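Local structure of toluene, o-xylene monooxygenase oxygenase subunit (Pseudomonas stutzeri, 2INC) at residues Val75-Thr78 / Tyr79-Gln83; Gly85-Ser88 / Tyr89-Gly92; Tyr123-His126 / Ala127-Met130; Ile144-Cys147 / Ala148-Glu151; Leu243-Leu246 / Ala247-Gln250. The protein probably serves as a largely helical structural subunit of a multicomponent monooxygenase that hydroxylates toluene, o-xylene and related aromatic compounds. All blocks are in the same frame, centred on the assembly; numbering follows the deposited sequence.

Interaction 1. Residues Val75-Thr78 / Tyr79-Gln83; sequences VYRT and YNLLQ
The first turns of helix 76-99 bring the ring of Tyr76 and the amide of Asn80 together, one turn apart. Asn80 OD1 sits over one ring face, nearer the rim than the centre, and approaches Tyr76 CE1 to 3.0 Å. The ring and amide planes stand 89° apart, so the amide meets the face with its oxygen and not with its flat side. The same two residues are joined by the backbone bond from Asn80 N to Tyr76 O, 3.0 Å. The phenol hydroxyl of Tyr76 is bonded to aromatic and polar side chains of another protein's chain.

Val75 occupies the N-cap of this helix, and its N-H is accepted by Thr78 OG1 at 3.1 Å in a nearly straight bond (171°). This is one half of a capping box; valine has no side-chain acceptor to supply the other half. Thr78 can serve here because chi1 of 54° puts OG1 between its own backbone N and carbonyl carbon, turned back toward the helix start. Its CG2 lies over one face of the Arg77 guanidinium, near the rim. Arg77 and Leu81 run side by side, Arg77 NH1 passing 3.7 Å from Leu81 CD1, while Arg77 NH2 forms a salt bridge with Glu20 of helix 20-25. Farther along, Gln83 CG packs on one face of the Tyr79 ring, whose hydroxyl bonds to Asp154 and to an aromatic side chain of the other protein.

Interaction 2. Residues Gly85-Ser88 / Tyr89-Gly92; sequences GQES and YVQG
Gly85 to Gly92 form a continuous helical stretch in which Tyr89 N bonds to Gly85 O at 3.1 Å and Val90 N to Gln86 O at 3.0 Å, while Gly92 N approaches Ser88 O from above the carbonyl plane, 42° out of it. Among the side chains, Glu87 and Gln91 lean toward each other across one turn. The bend at chi2 in each chain (-59° in Glu87) turns the two ends toward one another and leaves Glu87 OE2 2.9 Å from Gln91 NE2. The carboxylate and amide planes are turned 55° apart. The other oxygen, Glu87 OE1, passes 4.0 Å from Val90 CB and makes a salt bridge with Arg157. With a leucine at the Glu87 position, Arg157 would probably lose this carboxylate as its charge partner, and Gln91 NE2 its close neighbour. Ser88 OG reaches back to the carbonyl of Asp84, satisfying the hydroxyl within its own helix. Around this part of helix 76-99, helix 142-172 offers Arg157 and His161 to Glu87 and Val90; helix 241-268 presents Leu245 to Tyr89, and Leu246 and Ala249 to Val90; Ser88 packs on Ser88 of the second subunit, and apolar side chains of another protein's chain lie against Glu87 and Gln91.

Interaction 3. Residues Tyr123-His126 / Ala127-Met130; sequences YLFH and ALQM
His126 lies between two side chains of the next helical turn, Gln129 and Met130, and the torsions of all three decide how they meet. The imidazole is carried with CG anti to the backbone N (chi1 -173°), swinging the ring along the helix toward both partners. Gln129 is fully extended beyond CG and brings OE1 to the ring edge, near its plane, where His126 ND1 donates a weak, bent hydrogen bond of 3.0 Å (141°) to Gln129 OE1. Ring and amide planes are 82° apart, so the amide touches the imidazole through its oxygen instead of lying flat on it. Met130 crosses the ring obliquely: its CG makes an off-centre CH-pi contact, 4.3 Å from the centroid of the His126 ring. An extended chi2 carries Met130 SD to 3.8 Å from His126 CD2 in an oblique Met-aromatic contact; the bend at chi3 turns only the terminal methyl. With ND1 donating, NE2 is probably the acceptor in its bond to a basic side chain of another protein's chain; polar side chains of that same chain bond to Gln129 NE2. Round the helix, Leu128 CD1 meets the edge of the Phe125 ring, 4.3 Å from Phe125 CD2. The arrangement is consistent with a buried helix of a ferritin-like bundle within a larger complex: helix 121-138 packs Leu124, Phe125 and Leu128 among neighbouring helices, while His126 and Gln129 hydrogen-bond to another protein.

Interaction 4. Residues Ile144-Cys147 / Ala148-Glu151; sequences ITNC and ATYE
Tyr150 sets one face of its ring over the carbonyl oxygen of Asn146, with Tyr150 CD1 3.2 Å from Asn146 O and CE1 4.1 Å from Asn146 CB. Chi1 of -55° turns the ring back along the helix to this position, while Tyr150 N bonds to the same oxygen at 3.1 Å. Thr145 O is approached differently, by two polar groups of Thr149. Thr149 N donates to Thr145 O at 2.9 Å, and Thr149 OG1 lies 3.0 Å from the same oxygen, though His136 ND1 is another, weak partner of that hydroxyl. Thr145 CG2 approaches Thr149 OG1 to 3.9 Å, placing a methyl beside the hydroxyl.

The next shell fixes these groups. Thr145 OG1 bonds to His136 O, Tyr150 OH reaches a polar side chain of another protein's chain, and the Tyr150 ring meets Tyr79 with planes about 20° apart. Were Tyr150 a valine, that polar side chain would probably lose its hydroxyl mate and Tyr79 part of its aromatic packing. Glu151 leaves the helix on another side, its OE1 bonding to Asn216. Buried polar side chains here meet partners on neighbouring helices and on another protein's chain, with Thr145 O a possible partner for the Thr149 hydroxyl, which implies a polar interior network and not a purely greasy core.

Interaction 5. Residues Leu243-Leu246 / Ala247-Gln250; sequences LGLL and AQAQ
Gln250 crosses Leu246 obliquely, one turn on in helix 241-268, and can be traced atom by atom. Its backbone N bonds to Leu246 O at 2.9 Å, and Gln250 CB stands 3.6 Å from that same oxygen. CG comes closer, 3.2 Å from Leu246 O: with CG anti to the carbonyl carbon (chi1 -64°), the chain is led back over the preceding turn. Extended from there on, the side chain carries CD to 3.7 Å from Leu246 O, and OE1 remains near that oxygen as well. The other arm of the amide, NE2, leaves the backbone for the leucine side chain, lying 3.8 Å from Leu246 CG and 3.9 Å from its CD1. Leu246 meets it because its own CG is anti to the backbone N, which lays the branch point beside the carbonyl carbon on the flank that Gln250 crosses. The glutamine therefore packs on Leu246 through CB, CG and CD and through NE2. Trp158 and His161 of helix 142-172 and Leu228 of helix 208-237 also touch Gln250.

Elsewhere on the turn the small residues keep close to the backbone: Ala249 CB is 3.3 Å from Leu246 O. The bond from Gln248 N to Gly244 O is long and weak at 3.3 Å. Gln248 extends from the helix, and its NE2 bonds to Gln96 O of the second subunit. The two glutamines thus differ in chemistry: within this contact the Gln250 amide lies against leucine, whereas Gln248 NE2 donates across the subunit boundary.

Overall arrangement
Interactions 3 and 4 lie deepest, their centres about 9 and 10 Å from the centre of the chain, and both pair buried polar groups with another protein's chain. Interactions 1 and 2 follow one another on helix 76-99 and are only partly buried, but differ in surroundings: the first begins that helix beside another protein, the second adjoins the second subunit as well as another protein. Interaction 5, buried and mainly apolar, shares that subunit boundary and touches interaction 2, with Val90 CG1 3.9 Å from Leu246 CD1. Interactions 1 and 4 also join, through Tyr79 and Tyr150. Capping and charged side chains thus mark the outer helix, imidazole and hydroxyl networks the interior, and aliphatic packing the interhelical seam.

Interaction 1. Residues Val75-Thr78 / Tyr79-Gln83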
loop_
_atom_site.group_PDB
_atom_site.type_symbol
_atom_site.label_atom_id
_atom_site.label_comp_id
_atom_site.label_asym_id
_atom_site.label_seq_id
_atom_site.Cartn_x
_atom_site.Cartn_y
_atom_site.Cartn_z
ATOM N N VAL B 75 -14.654 9.778 -5.520
ATOM C CA VAL B 75 -13.720 9.482 -6.571
ATOM C C VAL B 75 -13.598 7.980 -6.552
ATOM O O VAL B 75 -14.067 7.332 -5.630
ATOM C CB VAL B 75 -12.325 10.133 -6.397
ATOM C CG1 VAL B 75 -12.465 11.689 -6.363
ATOM C CG2 VAL B 75 -11.572 9.607 -5.154
ATOM N N TYR B 76 -12.958 7.454 -7.568
ATOM C CA TYR B 76 -12.838 6.014 -7.690
ATOM C C TYR B 76 -12.238 5.400 -6.426
ATOM O O TYR B 76 -12.729 4.386 -5.927
ATOM C CB TYR B 76 -11.945 5.738 -8.844
ATOM C CG TYR B 76 -11.702 4.260 -9.108
ATOM C CD1 TYR B 76 -10.625 3.587 -8.490
ATOM C CD2 TYR B 76 -12.523 3.578 -9.994
ATOM C CE1 TYR B 76 -10.404 2.210 -8.729
ATOM C CE2 TYR B 76 -12.290 2.235 -10.306
ATOM C CZ TYR B 76 -11.229 1.565 -9.674
ATOM O OH TYR B 76 -11.070 0.227 -10.041
ATOM N N ARG B 77 -11.197 6.032 -5.876
ATOM C CA ARG B 77 -10.507 5.459 -4.734
ATOM C C ARG B 77 -11.444 5.376 -3.533
ATOM O O ARG B 77 -11.439 4.379 -2.803
ATOM C CB ARG B 77 -9.262 6.284 -4.416
ATOM C CG ARG B 77 -8.423 5.713 -3.311
ATOM C CD ARG B 77 -7.286 6.727 -3.012
ATOM N NE ARG B 77 -7.806 7.958 -2.411
ATOM C CZ ARG B 77 -8.156 8.092 -1.128
ATOM N NH1 ARG B 77 -8.029 7.074 -0.262
ATOM N NH2 ARG B 77 -8.605 9.265 -0.681
ATOM N N THR B 78 -12.238 6.434 -3.326
ATOM C CA THR B 78 -13.083 6.505 -2.124
ATOM C C THR B 78 -14.391 5.689 -2.351
ATOM O O THR B 78 -14.921 5.101 -1.416
ATOM C CB THR B 78 -13.319 7.924 -1.673
ATOM O OG1 THR B 78 -13.845 8.683 -2.754
ATOM C CG2 THR B 78 -12.002 8.583 -1.221
ATOM N N TYR B 79 -14.825 5.554 -3.597
ATOM C CA TYR B 79 -15.944 4.670 -3.949
ATOM C C TYR B 79 -15.591 3.251 -3.561
ATOM O O TYR B 79 -16.386 2.563 -2.916
ATOM C CB TYR B 79 -16.244 4.710 -5.464
ATOM C CG TYR B 79 -17.365 3.729 -5.849
ATOM C CD1 TYR B 79 -17.073 2.418 -6.258
ATOM C CD2 TYR B 79 -18.710 4.111 -5.770
ATOM C CE1 TYR B 79 -18.111 1.511 -6.616
ATOM C CE2 TYR B 79 -19.732 3.224 -6.089
ATOM C CZ TYR B 79 -19.439 1.940 -6.491
ATOM O OH TYR B 79 -20.502 1.069 -6.793
ATOM N N ASN B 80 -14.414 2.771 -3.969
ATOM C CA ASN B 80 -14.078 1.368 -3.675
ATOM C C ASN B 80 -13.842 1.144 -2.170
ATOM O O ASN B 80 -14.224 0.087 -1.616
ATOM C CB ASN B 80 -12.888 0.883 -4.457
ATOM C CG ASN B 80 -13.169 0.679 -5.937
ATOM O OD1 ASN B 80 -12.351 1.060 -6.761
ATOM N ND2 ASN B 80 -14.282 0.057 -6.278
ATOM N N LEU B 81 -13.262 2.121 -1.466
ATOM C CA LEU B 81 -13.147 1.989 -0.018
ATOM C C LEU B 81 -14.524 1.850 0.646
ATOM O O LEU B 81 -14.737 0.981 1.498
ATOM C CB LEU B 81 -12.428 3.183 0.616
ATOM C CG LEU B 81 -10.910 3.154 0.538
ATOM C CD1 LEU B 81 -10.376 4.531 0.994
ATOM C CD2 LEU B 81 -10.364 2.037 1.446
ATOM N N LEU B 82 -15.452 2.700 0.243
ATOM C CA LEU B 82 -16.775 2.762 0.853
ATOM C C LEU B 82 -17.486 1.465 0.561
ATOM O O LEU B 82 -18.050 0.816 1.458
ATOM C CB LEU B 82 -17.555 3.919 0.223
ATOM C CG LEU B 82 -18.854 4.486 0.836
ATOM C CD1 LEU B 82 -19.787 4.904 -0.268
ATOM C CD2 LEU B 82 -19.567 3.653 1.794
ATOM N N GLN B 83 -17.470 1.081 -0.708
ATOM C CA GLN B 83 -18.249 -0.090 -1.114
ATOM C C GLN B 83 -17.645 -1.440 -0.756
ATOM O O GLN B 83 -18.372 -2.418 -0.585
ATOM C CB GLN B 83 -18.599 -0.031 -2.589
ATOM C CG GLN B 83 -19.496 1.123 -2.952
ATOM C CD GLN B 83 -20.867 1.064 -2.311
ATOM O OE1 GLN B 83 -21.011 1.285 -1.115
ATOM N NE2 GLN B 83 -21.899 0.847 -3.119
#

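Interaction 2. Residues Gly85-Ser88 / Tyr89-Gly92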
loop_
_atom_site.group_PDB
_atom_site.type_symbol
_atom_site.label_atom_id
_atom_site.label_comp_id
_atom_site.label_asym_id
_atom_site.label_seq_id
_atom_site.Cartn_x
_atom_site.Cartn_y
_atom_site.Cartn_z
ATOM N N GLY B 85 -16.325 -1.746 2.200
ATOM C CA GLY B 85 -16.899 -1.898 3.576
ATOM C C GLY B 85 -18.341 -2.410 3.549
ATOM O O GLY B 85 -18.692 -3.394 4.206
ATOM N N GLN B 86 -19.180 -1.785 2.739
ATOM C CA GLN B 86 -20.583 -2.192 2.578
ATOM C C GLN B 86 -20.738 -3.605 2.042
ATOM O O GLN B 86 -21.683 -4.314 2.444
ATOM C CB GLN B 86 -21.295 -1.189 1.657
ATOM C CG GLN B 86 -21.416 0.195 2.331
ATOM C CD GLN B 86 -22.276 0.141 3.605
ATOM O OE1 GLN B 86 -23.420 -0.335 3.576
ATOM N NE2 GLN B 86 -21.729 0.627 4.722
ATOM N N GLU B 87 -19.861 -4.032 1.127
ATOM C CA GLU B 87 -19.917 -5.429 0.657
ATOM C C GLU B 87 -19.413 -6.413 1.689
ATOM O O GLU B 87 -19.829 -7.558 1.644
ATOM C CB GLU B 87 -19.152 -5.679 -0.646
ATOM C CG GLU B 87 -19.856 -5.169 -1.886
ATOM C CD GLU B 87 -21.268 -5.799 -2.125
ATOM O OE1 GLU B 87 -22.261 -5.282 -1.561
ATOM O OE2 GLU B 87 -21.367 -6.790 -2.912
ATOM N N SER B 88 -18.491 -5.994 2.584
ATOM C CA SER B 88 -18.073 -6.891 3.687
ATOM C C SER B 88 -19.294 -7.124 4.549
ATOM O O SER B 88 -19.480 -8.197 5.083
ATOM C CB SER B 88 -16.989 -6.240 4.539
ATOM O OG SER B 88 -15.780 -6.146 3.798
ATOM N N TYR B 89 -20.112 -6.087 4.721
ATOM C CA TYR B 89 -21.335 -6.240 5.476
ATOM C C TYR B 89 -22.363 -7.170 4.794
ATOM O O TYR B 89 -22.843 -8.137 5.393
ATOM C CB TYR B 89 -21.921 -4.867 5.782
ATOM C CG TYR B 89 -23.323 -4.894 6.329
ATOM C CD1 TYR B 89 -23.608 -5.470 7.582
ATOM C CD2 TYR B 89 -24.364 -4.332 5.627
ATOM C CE1 TYR B 89 -24.904 -5.514 8.070
ATOM C CE2 TYR B 89 -25.662 -4.390 6.099
ATOM C CZ TYR B 89 -25.915 -4.973 7.340
ATOM O OH TYR B 89 -27.182 -4.991 7.861
ATOM N N VAL B 90 -22.713 -6.888 3.560
ATOM C CA VAL B 90 -23.686 -7.722 2.859
ATOM C C VAL B 90 -23.198 -9.136 2.692
ATOM O O VAL B 90 -23.954 -10.086 2.922
ATOM C CB VAL B 90 -24.071 -7.088 1.483
ATOM C CG1 VAL B 90 -24.893 -8.077 0.657
ATOM C CG2 VAL B 90 -24.829 -5.836 1.738
ATOM N N GLN B 91 -21.938 -9.311 2.341
ATOM C CA GLN B 91 -21.448 -10.661 2.129
ATOM C C GLN B 91 -21.365 -11.408 3.476
ATOM O O GLN B 91 -21.638 -12.597 3.522
ATOM C CB GLN B 91 -20.161 -10.723 1.267
ATOM C CG GLN B 91 -20.234 -9.821 -0.052
ATOM C CD GLN B 91 -21.174 -10.328 -1.217
ATOM O OE1 GLN B 91 -21.143 -11.503 -1.603
ATOM N NE2 GLN B 91 -21.993 -9.421 -1.775
ATOM N N GLY B 92 -21.108 -10.693 4.573
ATOM C CA GLY B 92 -21.207 -11.316 5.854
ATOM C C GLY B 92 -22.614 -11.800 6.140
ATOM O O GLY B 92 -22.777 -12.921 6.626
#

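Interaction 3. Residues Tyr123-His126 / Ala127-Met130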
loop_
_atom_site.group_PDB
_atom_site.type_symbol
_atom_site.label_atom_id
_atom_site.label_comp_id
_atom_site.label_asym_id
_atom_site.label_seq_id
_atom_site.Cartn_x
_atom_site.Cartn_y
_atom_site.Cartn_z
ATOM N N TYR B 123 -34.047 -7.914 -13.748
ATOM C CA TYR B 123 -34.315 -7.161 -14.992
ATOM C C TYR B 123 -34.428 -5.669 -14.684
ATOM O O TYR B 123 -33.811 -4.809 -15.330
ATOM C CB TYR B 123 -35.552 -7.741 -15.739
ATOM C CG TYR B 123 -35.230 -9.142 -16.217
ATOM C CD1 TYR B 123 -34.513 -9.326 -17.389
ATOM C CD2 TYR B 123 -35.590 -10.275 -15.480
ATOM C CE1 TYR B 123 -34.155 -10.580 -17.823
ATOM C CE2 TYR B 123 -35.188 -11.584 -15.936
ATOM C CZ TYR B 123 -34.497 -11.697 -17.089
ATOM O OH TYR B 123 -34.053 -12.935 -17.589
ATOM N N LEU B 124 -35.198 -5.325 -13.696
ATOM C CA LEU B 124 -35.411 -3.930 -13.450
ATOM C C LEU B 124 -34.078 -3.243 -13.038
ATOM O O LEU B 124 -33.790 -2.161 -13.509
ATOM C CB LEU B 124 -36.470 -3.758 -12.375
ATOM C CG LEU B 124 -36.754 -2.301 -12.013
ATOM C CD1 LEU B 124 -36.987 -1.371 -13.265
ATOM C CD2 LEU B 124 -38.044 -2.297 -11.176
ATOM N N PHE B 125 -33.268 -3.883 -12.203
ATOM C CA PHE B 125 -32.011 -3.262 -11.743
ATOM C C PHE B 125 -31.023 -3.160 -12.887
ATOM O O PHE B 125 -30.305 -2.157 -12.974
ATOM C CB PHE B 125 -31.364 -4.039 -10.548
ATOM C CG PHE B 125 -32.178 -4.010 -9.271
ATOM C CD1 PHE B 125 -32.001 -5.025 -8.303
ATOM C CD2 PHE B 125 -33.084 -3.001 -9.003
ATOM C CE1 PHE B 125 -32.712 -5.048 -7.113
ATOM C CE2 PHE B 125 -33.830 -3.005 -7.812
ATOM C CZ PHE B 125 -33.640 -4.025 -6.855
ATOM N N HIS B 126 -30.991 -4.166 -13.782
ATOM C CA HIS B 126 -30.144 -4.037 -14.955
ATOM C C HIS B 126 -30.632 -2.919 -15.896
ATOM O O HIS B 126 -29.818 -2.174 -16.411
ATOM C CB HIS B 126 -30.019 -5.344 -15.737
ATOM C CG HIS B 126 -29.010 -5.253 -16.848
ATOM N ND1 HIS B 126 -27.662 -5.091 -16.614
ATOM C CD2 HIS B 126 -29.168 -5.201 -18.188
ATOM C CE1 HIS B 126 -27.023 -4.989 -17.769
ATOM N NE2 HIS B 126 -27.915 -5.072 -18.743
ATOM N N ALA B 127 -31.943 -2.739 -16.028
ATOM C CA ALA B 127 -32.492 -1.631 -16.825
ATOM C C ALA B 127 -32.087 -0.292 -16.198
ATOM O O ALA B 127 -31.781 0.642 -16.914
ATOM C CB ALA B 127 -34.025 -1.737 -16.903
ATOM N N LEU B 128 -31.997 -0.222 -14.876
ATOM C CA LEU B 128 -31.509 1.009 -14.247
ATOM C C LEU B 128 -30.022 1.228 -14.519
ATOM O O LEU B 128 -29.564 2.394 -14.674
ATOM C CB LEU B 128 -31.763 0.977 -12.736
ATOM C CG LEU B 128 -33.212 1.047 -12.249
ATOM C CD1 LEU B 128 -33.179 0.963 -10.714
ATOM C CD2 LEU B 128 -33.861 2.327 -12.722
ATOM N N GLN B 129 -29.249 0.146 -14.478
ATOM C CA GLN B 129 -27.824 0.147 -14.817
ATOM C C GLN B 129 -27.651 0.725 -16.202
ATOM O O GLN B 129 -26.819 1.565 -16.430
ATOM C CB GLN B 129 -27.333 -1.300 -14.789
ATOM C CG GLN B 129 -25.825 -1.494 -15.087
ATOM C CD GLN B 129 -25.468 -2.940 -15.007
ATOM O OE1 GLN B 129 -26.219 -3.719 -14.411
ATOM N NE2 GLN B 129 -24.340 -3.334 -15.645
ATOM N N MET B 130 -28.441 0.260 -17.156
ATOM C CA MET B 130 -28.409 0.815 -18.497
ATOM C C MET B 130 -28.819 2.286 -18.556
ATOM O O MET B 130 -28.210 3.099 -19.281
ATOM C CB MET B 130 -29.366 0.020 -19.383
ATOM C CG MET B 130 -28.862 -1.393 -19.615
ATOM S SD MET B 130 -30.218 -2.336 -20.395
ATOM C CE MET B 130 -30.305 -1.600 -22.041
#

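Interaction 4. Residues Ile144-Cys147 / Ala148-Glu151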
loop_
_atom_site.group_PDB
_atom_site.type_symbol
_atom_site.label_atom_id
_atom_site.label_comp_id
_atom_site.label_asym_id
_atom_site.label_seq_id
_atom_site.Cartn_x
_atom_site.Cartn_y
_atom_site.Cartn_z
ATOM N N ILE B 144 -20.687 15.653 -13.476
ATOM C CA ILE B 144 -22.034 15.070 -13.595
ATOM C C ILE B 144 -21.852 13.617 -14.071
ATOM O O ILE B 144 -22.405 12.697 -13.468
ATOM C CB ILE B 144 -22.894 15.817 -14.601
ATOM C CG1 ILE B 144 -23.127 17.250 -14.142
ATOM C CG2 ILE B 144 -24.273 15.146 -14.764
ATOM C CD1 ILE B 144 -23.772 18.098 -15.298
ATOM N N THR B 145 -21.087 13.415 -15.136
ATOM C CA THR B 145 -20.741 12.043 -15.568
ATOM C C THR B 145 -20.240 11.094 -14.446
ATOM O O THR B 145 -20.685 9.934 -14.370
ATOM C CB THR B 145 -19.706 12.056 -16.716
ATOM O OG1 THR B 145 -20.341 12.532 -17.886
ATOM C CG2 THR B 145 -19.156 10.633 -16.942
ATOM N N ASN B 146 -19.346 11.559 -13.570
ATOM C CA ASN B 146 -18.823 10.681 -12.541
ATOM C C ASN B 146 -19.890 10.237 -11.536
ATOM O O ASN B 146 -19.867 9.093 -11.128
ATOM C CB ASN B 146 -17.655 11.297 -11.809
ATOM C CG ASN B 146 -16.406 11.394 -12.647
ATOM O OD1 ASN B 146 -15.407 11.929 -12.177
ATOM N ND2 ASN B 146 -16.453 10.891 -13.896
ATOM N N CYS B 147 -20.810 11.121 -11.135
ATOM C CA CYS B 147 -21.925 10.686 -10.288
ATOM C C CYS B 147 -22.689 9.517 -10.963
ATOM O O CYS B 147 -23.076 8.589 -10.276
ATOM C CB CYS B 147 -22.862 11.807 -10.048
ATOM S SG CYS B 147 -22.065 13.005 -9.006
ATOM N N ALA B 148 -22.943 9.625 -12.268
ATOM C CA ALA B 148 -23.630 8.563 -13.056
ATOM C C ALA B 148 -22.801 7.253 -13.176
ATOM O O ALA B 148 -23.374 6.117 -13.171
ATOM C CB ALA B 148 -24.044 9.126 -14.504
ATOM N N THR B 149 -21.471 7.401 -13.290
ATOM C CA THR B 149 -20.522 6.277 -13.263
ATOM C C THR B 149 -20.698 5.473 -11.984
ATOM O O THR B 149 -20.923 4.300 -12.046
ATOM C CB THR B 149 -19.016 6.755 -13.366
ATOM O OG1 THR B 149 -18.843 7.557 -14.580
ATOM C CG2 THR B 149 -18.051 5.477 -13.443
ATOM N N TYR B 150 -20.618 6.125 -10.826
ATOM C CA TYR B 150 -20.676 5.382 -9.545
ATOM C C TYR B 150 -22.101 4.857 -9.295
ATOM O O TYR B 150 -22.285 3.795 -8.727
ATOM C CB TYR B 150 -20.137 6.244 -8.377
ATOM C CG TYR B 150 -18.726 6.741 -8.700
ATOM C CD1 TYR B 150 -18.393 8.088 -8.527
ATOM C CD2 TYR B 150 -17.771 5.880 -9.255
ATOM C CE1 TYR B 150 -17.113 8.554 -8.854
ATOM C CE2 TYR B 150 -16.458 6.367 -9.635
ATOM C CZ TYR B 150 -16.159 7.718 -9.398
ATOM O OH TYR B 150 -14.894 8.242 -9.763
ATOM N N GLU B 151 -23.099 5.539 -9.836
ATOM C CA GLU B 151 -24.477 5.084 -9.675
ATOM C C GLU B 151 -24.678 3.838 -10.542
ATOM O O GLU B 151 -25.366 2.899 -10.174
ATOM C CB GLU B 151 -25.418 6.229 -10.078
ATOM C CG GLU B 151 -26.909 5.799 -10.260
ATOM C CD GLU B 151 -27.808 6.982 -10.660
ATOM O OE1 GLU B 151 -27.568 8.094 -10.161
ATOM O OE2 GLU B 151 -28.773 6.752 -11.421
#

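Interaction 5. Residues Leu243-Leu246 / Ala247-Gln250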
loop_
_atom_site.group_PDB
_atom_site.type_symbol
_atom_site.label_atom_id
_atom_site.label_comp_id
_atom_site.label_asym_id
_atom_site.label_seq_id
_atom_site.Cartn_x
_atom_site.Cartn_y
_atom_site.Cartn_z
ATOM N N LEU B 243 -33.630 -10.293 3.485
ATOM C CA LEU B 243 -34.072 -9.303 2.482
ATOM C C LEU B 243 -34.364 -7.956 3.171
ATOM O O LEU B 243 -34.072 -6.876 2.639
ATOM C CB LEU B 243 -35.292 -9.825 1.716
ATOM C CG LEU B 243 -35.799 -8.876 0.601
ATOM C CD1 LEU B 243 -34.692 -8.357 -0.315
ATOM C CD2 LEU B 243 -36.879 -9.555 -0.147
ATOM N N GLY B 244 -34.916 -8.014 4.376
ATOM C CA GLY B 244 -35.175 -6.788 5.162
ATOM C C GLY B 244 -33.858 -6.034 5.243
ATOM O O GLY B 244 -33.794 -4.873 4.892
ATOM N N LEU B 245 -32.789 -6.726 5.615
ATOM C CA LEU B 245 -31.478 -6.045 5.730
ATOM C C LEU B 245 -30.814 -5.662 4.410
ATOM O O LEU B 245 -30.205 -4.603 4.321
ATOM C CB LEU B 245 -30.516 -6.887 6.573
ATOM C CG LEU B 245 -30.917 -6.992 8.042
ATOM C CD1 LEU B 245 -30.023 -8.030 8.730
ATOM C CD2 LEU B 245 -30.824 -5.626 8.762
ATOM N N LEU B 246 -30.882 -6.563 3.429
ATOM C CA LEU B 246 -30.351 -6.340 2.089
ATOM C C LEU B 246 -30.953 -5.064 1.471
ATOM O O LEU B 246 -30.221 -4.224 0.908
ATOM C CB LEU B 246 -30.682 -7.551 1.198
ATOM C CG LEU B 246 -30.117 -7.488 -0.227
ATOM C CD1 LEU B 246 -28.581 -7.229 -0.115
ATOM C CD2 LEU B 246 -30.397 -8.829 -1.030
ATOM N N ALA B 247 -32.273 -4.912 1.561
ATOM C CA ALA B 247 -32.947 -3.796 0.942
ATOM C C ALA B 247 -32.549 -2.493 1.632
ATOM O O ALA B 247 -32.353 -1.436 1.003
ATOM C CB ALA B 247 -34.508 -4.030 0.980
ATOM N N GLN B 248 -32.415 -2.546 2.949
ATOM C CA GLN B 248 -31.961 -1.336 3.673
ATOM C C GLN B 248 -30.509 -0.976 3.266
ATOM O O GLN B 248 -30.181 0.212 3.146
ATOM C CB GLN B 248 -32.058 -1.590 5.179
ATOM C CG GLN B 248 -31.619 -0.408 6.038
ATOM C CD GLN B 248 -31.789 -0.721 7.508
ATOM O OE1 GLN B 248 -32.359 -1.757 7.848
ATOM N NE2 GLN B 248 -31.304 0.166 8.386
ATOM N N ALA B 249 -29.650 -2.010 3.064
ATOM C CA ALA B 249 -28.257 -1.808 2.633
ATOM C C ALA B 249 -28.232 -1.133 1.257
ATOM O O ALA B 249 -27.449 -0.242 1.002
ATOM C CB ALA B 249 -27.540 -3.106 2.563
ATOM N N GLN B 250 -29.095 -1.577 0.370
ATOM C CA GLN B 250 -29.174 -1.020 -0.990
ATOM C C GLN B 250 -29.728 0.388 -0.972
ATOM O O GLN B 250 -29.308 1.244 -1.750
ATOM C CB GLN B 250 -30.010 -1.944 -1.886
ATOM C CG GLN B 250 -29.380 -3.300 -2.067
ATOM C CD GLN B 250 -30.296 -4.333 -2.767
ATOM O OE1 GLN B 250 -31.510 -4.225 -2.703
ATOM N NE2 GLN B 250 -29.705 -5.357 -3.378
#